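Local coordinates for pullulanase C protein (Klebsiella pneumoniae subsp. pneumoniae NTUH-K2044, PDB 5HJ1) that probably serves as the inner-membrane GspC-type component of the type II secretion system, its PDZ domain here holding a fatty acid, at residues 48-53 / 85-90; 58-63 / 78-83. All blocks are in the same frame, centred on the assembly; numbering follows the deposited sequence.

Contact 1. Residues 48-53 / 85-90; sequences SGLQAN and LTVERE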
loop_
_atom_site.group_PDB
_atom_site.type_symbol
_atom_site.label_atom_id
_atom_site.label_comp_id
_atom_site.label_asym_id
_atom_site.label_seq_id
_atom_site.Cartn_x
_atom_site.Cartn_y
_atom_site.Cartn_z
ATOM N N SER A 48 -3.488 15.073 5.324
ATOM C CA SER A 48 -4.621 14.322 4.880
ATOM C C SER A 48 -4.217 13.232 3.933
ATOM O O SER A 48 -4.962 12.735 3.132
ATOM C CB SER A 48 -5.658 15.232 4.199
ATOM O OG SER A 48 -6.439 15.906 5.180
ATOM N N GLY A 49 -2.949 12.792 3.983
ATOM C CA GLY A 49 -2.444 11.729 3.135
ATOM C C GLY A 49 -1.724 10.698 3.941
ATOM O O GLY A 49 -2.224 10.314 5.017
ATOM N N LEU A 50 -0.581 10.179 3.455
ATOM C CA LEU A 50 0.118 9.156 4.203
ATOM C C LEU A 50 1.045 9.805 5.220
ATOM O O LEU A 50 1.391 10.977 5.156
ATOM C CB LEU A 50 0.970 8.361 3.187
ATOM C CG LEU A 50 0.211 7.548 2.195
ATOM C CD1 LEU A 50 1.157 6.879 1.202
ATOM C CD2 LEU A 50 -0.713 6.520 2.811
ATOM N N GLN A 51 1.395 8.976 6.189
ATOM C CA GLN A 51 2.359 9.318 7.217
ATOM C C GLN A 51 3.482 8.338 7.242
ATOM O O GLN A 51 3.290 7.169 6.942
ATOM C CB GLN A 51 1.701 9.429 8.565
ATOM C CG GLN A 51 0.754 10.629 8.629
ATOM C CD GLN A 51 1.505 11.957 8.690
ATOM O OE1 GLN A 51 2.280 12.215 9.604
ATOM N NE2 GLN A 51 1.302 12.801 7.682
ATOM N N ALA A 52 4.663 8.789 7.611
ATOM C CA ALA A 52 5.796 7.892 7.720
ATOM C C ALA A 52 5.425 6.742 8.654
ATOM O O ALA A 52 4.779 6.905 9.724
ATOM C CB ALA A 52 6.982 8.624 8.359
ATOM N N ASN A 53 5.902 5.578 8.259
ATOM C CA ASN A 53 5.659 4.327 9.017
ATOM C C ASN A 53 4.227 3.885 9.107
ATOM O O ASN A 53 3.862 3.063 9.953
ATOM C CB ASN A 53 6.390 4.377 10.379
ATOM C CG ASN A 53 7.848 4.330 10.219
ATOM O OD1 ASN A 53 8.402 3.498 9.490
ATOM N ND2 ASN A 53 8.545 5.239 10.872
ATOM N N LEU A 85 -6.269 2.935 -0.261
ATOM C CA LEU A 85 -5.423 2.188 0.637
ATOM C C LEU A 85 -5.955 2.371 2.057
ATOM O O LEU A 85 -6.334 3.520 2.464
ATOM C CB LEU A 85 -4.017 2.780 0.607
ATOM C CG LEU A 85 -2.819 1.986 0.893
ATOM C CD1 LEU A 85 -2.759 0.667 0.108
ATOM C CD2 LEU A 85 -1.617 2.912 0.501
ATOM N N THR A 86 -6.111 1.296 2.814
ATOM C CA THR A 86 -6.400 1.338 4.221
ATOM C C THR A 86 -5.078 1.153 4.981
ATOM O O THR A 86 -4.397 0.162 4.736
ATOM C CB THR A 86 -7.383 0.267 4.648
ATOM O OG1 THR A 86 -8.579 0.385 3.877
ATOM C CG2 THR A 86 -7.730 0.397 6.099
ATOM N N VAL A 87 -4.775 2.104 5.850
ATOM C CA VAL A 87 -3.590 2.014 6.693
ATOM C C VAL A 87 -3.967 1.996 8.169
ATOM O O VAL A 87 -5.031 2.518 8.533
ATOM C CB VAL A 87 -2.598 3.192 6.421
ATOM C CG1 VAL A 87 -2.106 3.170 4.980
ATOM C CG2 VAL A 87 -3.194 4.511 6.767
ATOM N N GLU A 88 -3.124 1.375 8.986
ATOM C CA GLU A 88 -3.263 1.431 10.443
ATOM C C GLU A 88 -2.138 2.411 10.885
ATOM O O GLU A 88 -0.914 2.341 10.442
ATOM C CB GLU A 88 -3.068 0.022 10.978
ATOM C CG GLU A 88 -3.875 -0.301 12.214
ATOM C CD GLU A 88 -3.815 -1.789 12.509
ATOM O OE1 GLU A 88 -2.698 -2.275 12.773
ATOM O OE2 GLU A 88 -4.869 -2.467 12.431
ATOM N N ARG A 89 -2.531 3.357 11.720
ATOM C CA ARG A 89 -1.629 4.411 12.159
ATOM C C ARG A 89 -1.929 4.621 13.666
ATOM O O ARG A 89 -3.046 4.966 14.003
ATOM C CB ARG A 89 -1.973 5.631 11.267
ATOM C CG ARG A 89 -1.299 6.932 11.646
ATOM C CD ARG A 89 -1.935 7.979 10.792
ATOM N NE ARG A 89 -1.734 7.761 9.360
ATOM C CZ ARG A 89 -2.296 8.504 8.410
ATOM N NH1 ARG A 89 -3.157 9.485 8.731
ATOM N NH2 ARG A 89 -2.012 8.292 7.154
ATOM N N GLU A 90 -0.915 4.435 14.529
ATOM C CA GLU A 90 -1.085 4.446 16.015
ATOM C C GLU A 90 -2.421 3.829 16.471
ATOM O O GLU A 90 -3.219 4.473 17.153
ATOM C CB GLU A 90 -0.772 5.783 16.722
ATOM C CG GLU A 90 -1.246 7.079 16.083
ATOM C CD GLU A 90 -0.198 7.728 15.183
ATOM O OE1 GLU A 90 -0.572 8.643 14.397
ATOM O OE2 GLU A 90 0.994 7.348 15.276
HETATM O O HOH W 1 -4.283 11.103 6.682
#
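In this PDZ domain the loop that joins strand 30-38 to strand 54-59 passes over the far end of strand 82-89, and Arg-89 ties the two together. Its CG stands anti to the backbone N, and the chain runs out extended until a bend at chi3 (-62°) brings the edge of the guanidinium to the carbonyl of Gly-49. NH2 donates to Gly-49 O at 2.9 Å, on a lone pair in the carbonyl plane, with a moderately bent N-H...O angle of 148°. Water 1 closes a second path: it donates to Gly-49 O and accepts from Arg-89 NH1 at 2.8 Å, so one carbonyl is gripped from two points. Over one guanidinium face lies Gln-51 CG, 3.7 Å from Arg-89 CZ, while the amide plane beyond it is turned 74° from the guanidinium. The group's strongest partner is Asp-54, which forms a salt bridge with NE through OD1 and takes the Gln-51 backbone N on OD2. Deeper in the domain the chemistry turns apolar: Leu-50 CD2 meets Val-87 CG1 at 4.2 Å and Leu-85 CD2 at 4.4 Å. Leu-50 and Leu-85 also touch Phe-98, and Leu-85 lines the vaccenic acid pocket.

Contact 2. Residues 58-63 / 78-83; sequences ALNGID and ADMTEI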
loop_
_atom_site.group_PDB
_atom_site.type_symbol
_atom_site.label_atom_id
_atom_site.label_comp_id
_atom_site.label_asym_id
_atom_site.label_seq_id
_atom_site.Cartn_x
_atom_site.Cartn_y
_atom_site.Cartn_z
ATOM N N ALA A 58 -5.027 -2.916 3.651
ATOM C CA ALA A 58 -6.032 -3.230 2.607
ATOM C C ALA A 58 -5.810 -2.378 1.395
ATOM O O ALA A 58 -5.393 -1.227 1.504
ATOM C CB ALA A 58 -7.470 -3.084 3.142
ATOM N N LEU A 59 -6.190 -2.923 0.249
ATOM C CA LEU A 59 -6.104 -2.209 -1.045
ATOM C C LEU A 59 -7.468 -2.433 -1.686
ATOM O O LEU A 59 -7.886 -3.561 -1.920
ATOM C CB LEU A 59 -4.991 -2.787 -1.915
ATOM C CG LEU A 59 -4.915 -2.267 -3.362
ATOM C CD1 LEU A 59 -4.595 -0.808 -3.474
ATOM C CD2 LEU A 59 -3.838 -3.052 -4.145
ATOM N N ASN A 60 -8.212 -1.308 -1.880
ATOM C CA ASN A 60 -9.593 -1.394 -2.407
ATOM C C ASN A 60 -10.457 -2.359 -1.656
ATOM O O ASN A 60 -11.256 -3.142 -2.198
ATOM C CB ASN A 60 -9.606 -1.743 -3.878
ATOM C CG ASN A 60 -8.885 -0.729 -4.692
ATOM O OD1 ASN A 60 -9.104 0.494 -4.521
ATOM N ND2 ASN A 60 -8.029 -1.173 -5.565
ATOM N N GLY A 61 -10.307 -2.332 -0.358
ATOM C CA GLY A 61 -11.044 -3.131 0.515
ATOM C C GLY A 61 -10.670 -4.616 0.652
ATOM O O GLY A 61 -11.306 -5.345 1.378
ATOM N N ILE A 62 -9.613 -5.055 -0.072
ATOM C CA ILE A 62 -9.092 -6.403 -0.042
ATOM C C ILE A 62 -7.916 -6.457 0.939
ATOM O O ILE A 62 -6.994 -5.632 0.847
ATOM C CB ILE A 62 -8.660 -6.803 -1.457
ATOM C CG1 ILE A 62 -9.843 -6.779 -2.446
ATOM C CG2 ILE A 62 -8.110 -8.254 -1.391
ATOM C CD1 ILE A 62 -9.429 -6.785 -3.915
ATOM N N ASP A 63 -7.963 -7.420 1.829
ATOM C CA ASP A 63 -6.948 -7.645 2.852
ATOM C C ASP A 63 -5.591 -7.992 2.246
ATOM O O ASP A 63 -5.405 -9.032 1.613
ATOM C CB ASP A 63 -7.415 -8.757 3.773
ATOM C CG ASP A 63 -6.642 -8.831 5.070
ATOM O OD1 ASP A 63 -5.547 -8.209 5.207
ATOM O OD2 ASP A 63 -7.110 -9.605 5.946
ATOM N N ALA A 78 -4.169 -2.808 -12.137
ATOM C CA ALA A 78 -3.761 -2.521 -13.525
ATOM C C ALA A 78 -4.624 -1.496 -14.310
ATOM O O ALA A 78 -4.105 -0.477 -14.794
ATOM C CB ALA A 78 -3.656 -3.834 -14.304
ATOM N N ASP A 79 -5.925 -1.743 -14.449
ATOM C CA ASP A 79 -6.758 -0.789 -15.195
ATOM C C ASP A 79 -7.643 0.079 -14.291
ATOM O O ASP A 79 -8.721 0.479 -14.715
ATOM C CB ASP A 79 -7.613 -1.485 -16.275
ATOM C CG ASP A 79 -6.777 -2.173 -17.355
ATOM O OD1 ASP A 79 -5.997 -3.090 -17.029
ATOM O OD2 ASP A 79 -6.948 -1.831 -18.545
HETATM N N MSE A 80 -7.208 0.389 -13.063
HETATM C CA MSE A 80 -8.040 1.239 -12.199
HETATM C C MSE A 80 -7.650 2.673 -12.328
HETATM O O MSE A 80 -6.471 2.991 -12.547
HETATM C CB MSE A 80 -7.988 0.792 -10.742
HETATM C CG MSE A 80 -8.898 -0.410 -10.602
HETATM SE SE MSE A 80 -8.871 -1.250 -8.841
HETATM C CE MSE A 80 -10.346 -0.239 -7.994
ATOM N N THR A 81 -8.619 3.565 -12.131
ATOM C CA THR A 81 -8.377 4.997 -12.214
ATOM C C THR A 81 -8.197 5.657 -10.814
ATOM O O THR A 81 -7.648 6.727 -10.698
ATOM C CB THR A 81 -9.508 5.716 -12.993
ATOM O OG1 THR A 81 -9.110 7.060 -13.287
ATOM C CG2 THR A 81 -10.818 5.755 -12.226
ATOM N N GLU A 82 -8.691 5.027 -9.770
ATOM C CA GLU A 82 -8.568 5.595 -8.421
ATOM C C GLU A 82 -8.586 4.389 -7.558
ATOM O O GLU A 82 -9.355 3.459 -7.803
ATOM C CB GLU A 82 -9.748 6.538 -8.054
ATOM C CG GLU A 82 -9.672 7.169 -6.657
ATOM C CD GLU A 82 -10.602 8.356 -6.448
ATOM O OE1 GLU A 82 -11.444 8.336 -5.503
ATOM O OE2 GLU A 82 -10.571 9.338 -7.231
ATOM N N ILE A 83 -7.694 4.383 -6.561
ATOM C CA ILE A 83 -7.579 3.260 -5.675
ATOM C C ILE A 83 -7.513 3.711 -4.253
ATOM O O ILE A 83 -7.138 4.890 -3.974
ATOM C CB ILE A 83 -6.343 2.398 -5.972
ATOM C CG1 ILE A 83 -5.041 3.230 -5.826
ATOM C CG2 ILE A 83 -6.462 1.810 -7.364
ATOM C CD1 ILE A 83 -3.823 2.378 -5.933
#
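From CB, the side chain of Asn-60 heads toward segment 78-83, with CG anti to its carbonyl carbon (chi1 -60°). CG lies 3.6 Å from CE of Met-80, a selenomethionine whose chain bends at chi3 (91°) so that the two side chains meet tip to tip. At the end of the amide the branches part. ND2 packs against the selenium, 3.4 Å from Met-80 SE, and OD1 turns to the strand, coming within 3.4 Å of Ile-83 CA and accepting a hydrogen bond from the backbone N of Thr-84. That bond fixes which way the amide faces. Asn-60 is the first of the two central residues of a type I' turn from Leu-59 to Ile-62, the tight hairpin between strands 54-59 and 62-63, closed by Leu-59 N to Ile-62 O and Ile-62 N to Leu-59 O, both 2.9 Å. Asn-60 and Gly-61 take the turn's positive phi values. One residue back, Leu-59 crosses Ile-83 obliquely, CD1 to CD1 at 4.1 Å. Ile-83 holds CG1 in the crowded position between its N and carbonyl carbon (chi1 60°); both residues pack on Leu-77 of helix 67-77, and Ile-83 touches the bound vaccenic acid.

How the contacts relate
Strand 82-89 carries both contacts, its start in contact 2 and its end in contact 1, their centres about 16 Å apart; in sequence, both segments of contact 2 fall between those of contact 1. They join where strands 82-89 and 54-59 pair: Thr-86 N lies 2.9 Å from Ala-58 O, a probable hydrogen bond, and Leu-85 CD1 packs on Leu-59 CD1. Contact 1 is the more buried, and a charged group bonds directly across it. Contact 2 is only partly buried and has no hydrogen bond between its segments, relying on amide, selenium and aliphatic packing. Each supplies a residue to the fatty acid pocket, Leu-85 and Ile-83 respectively.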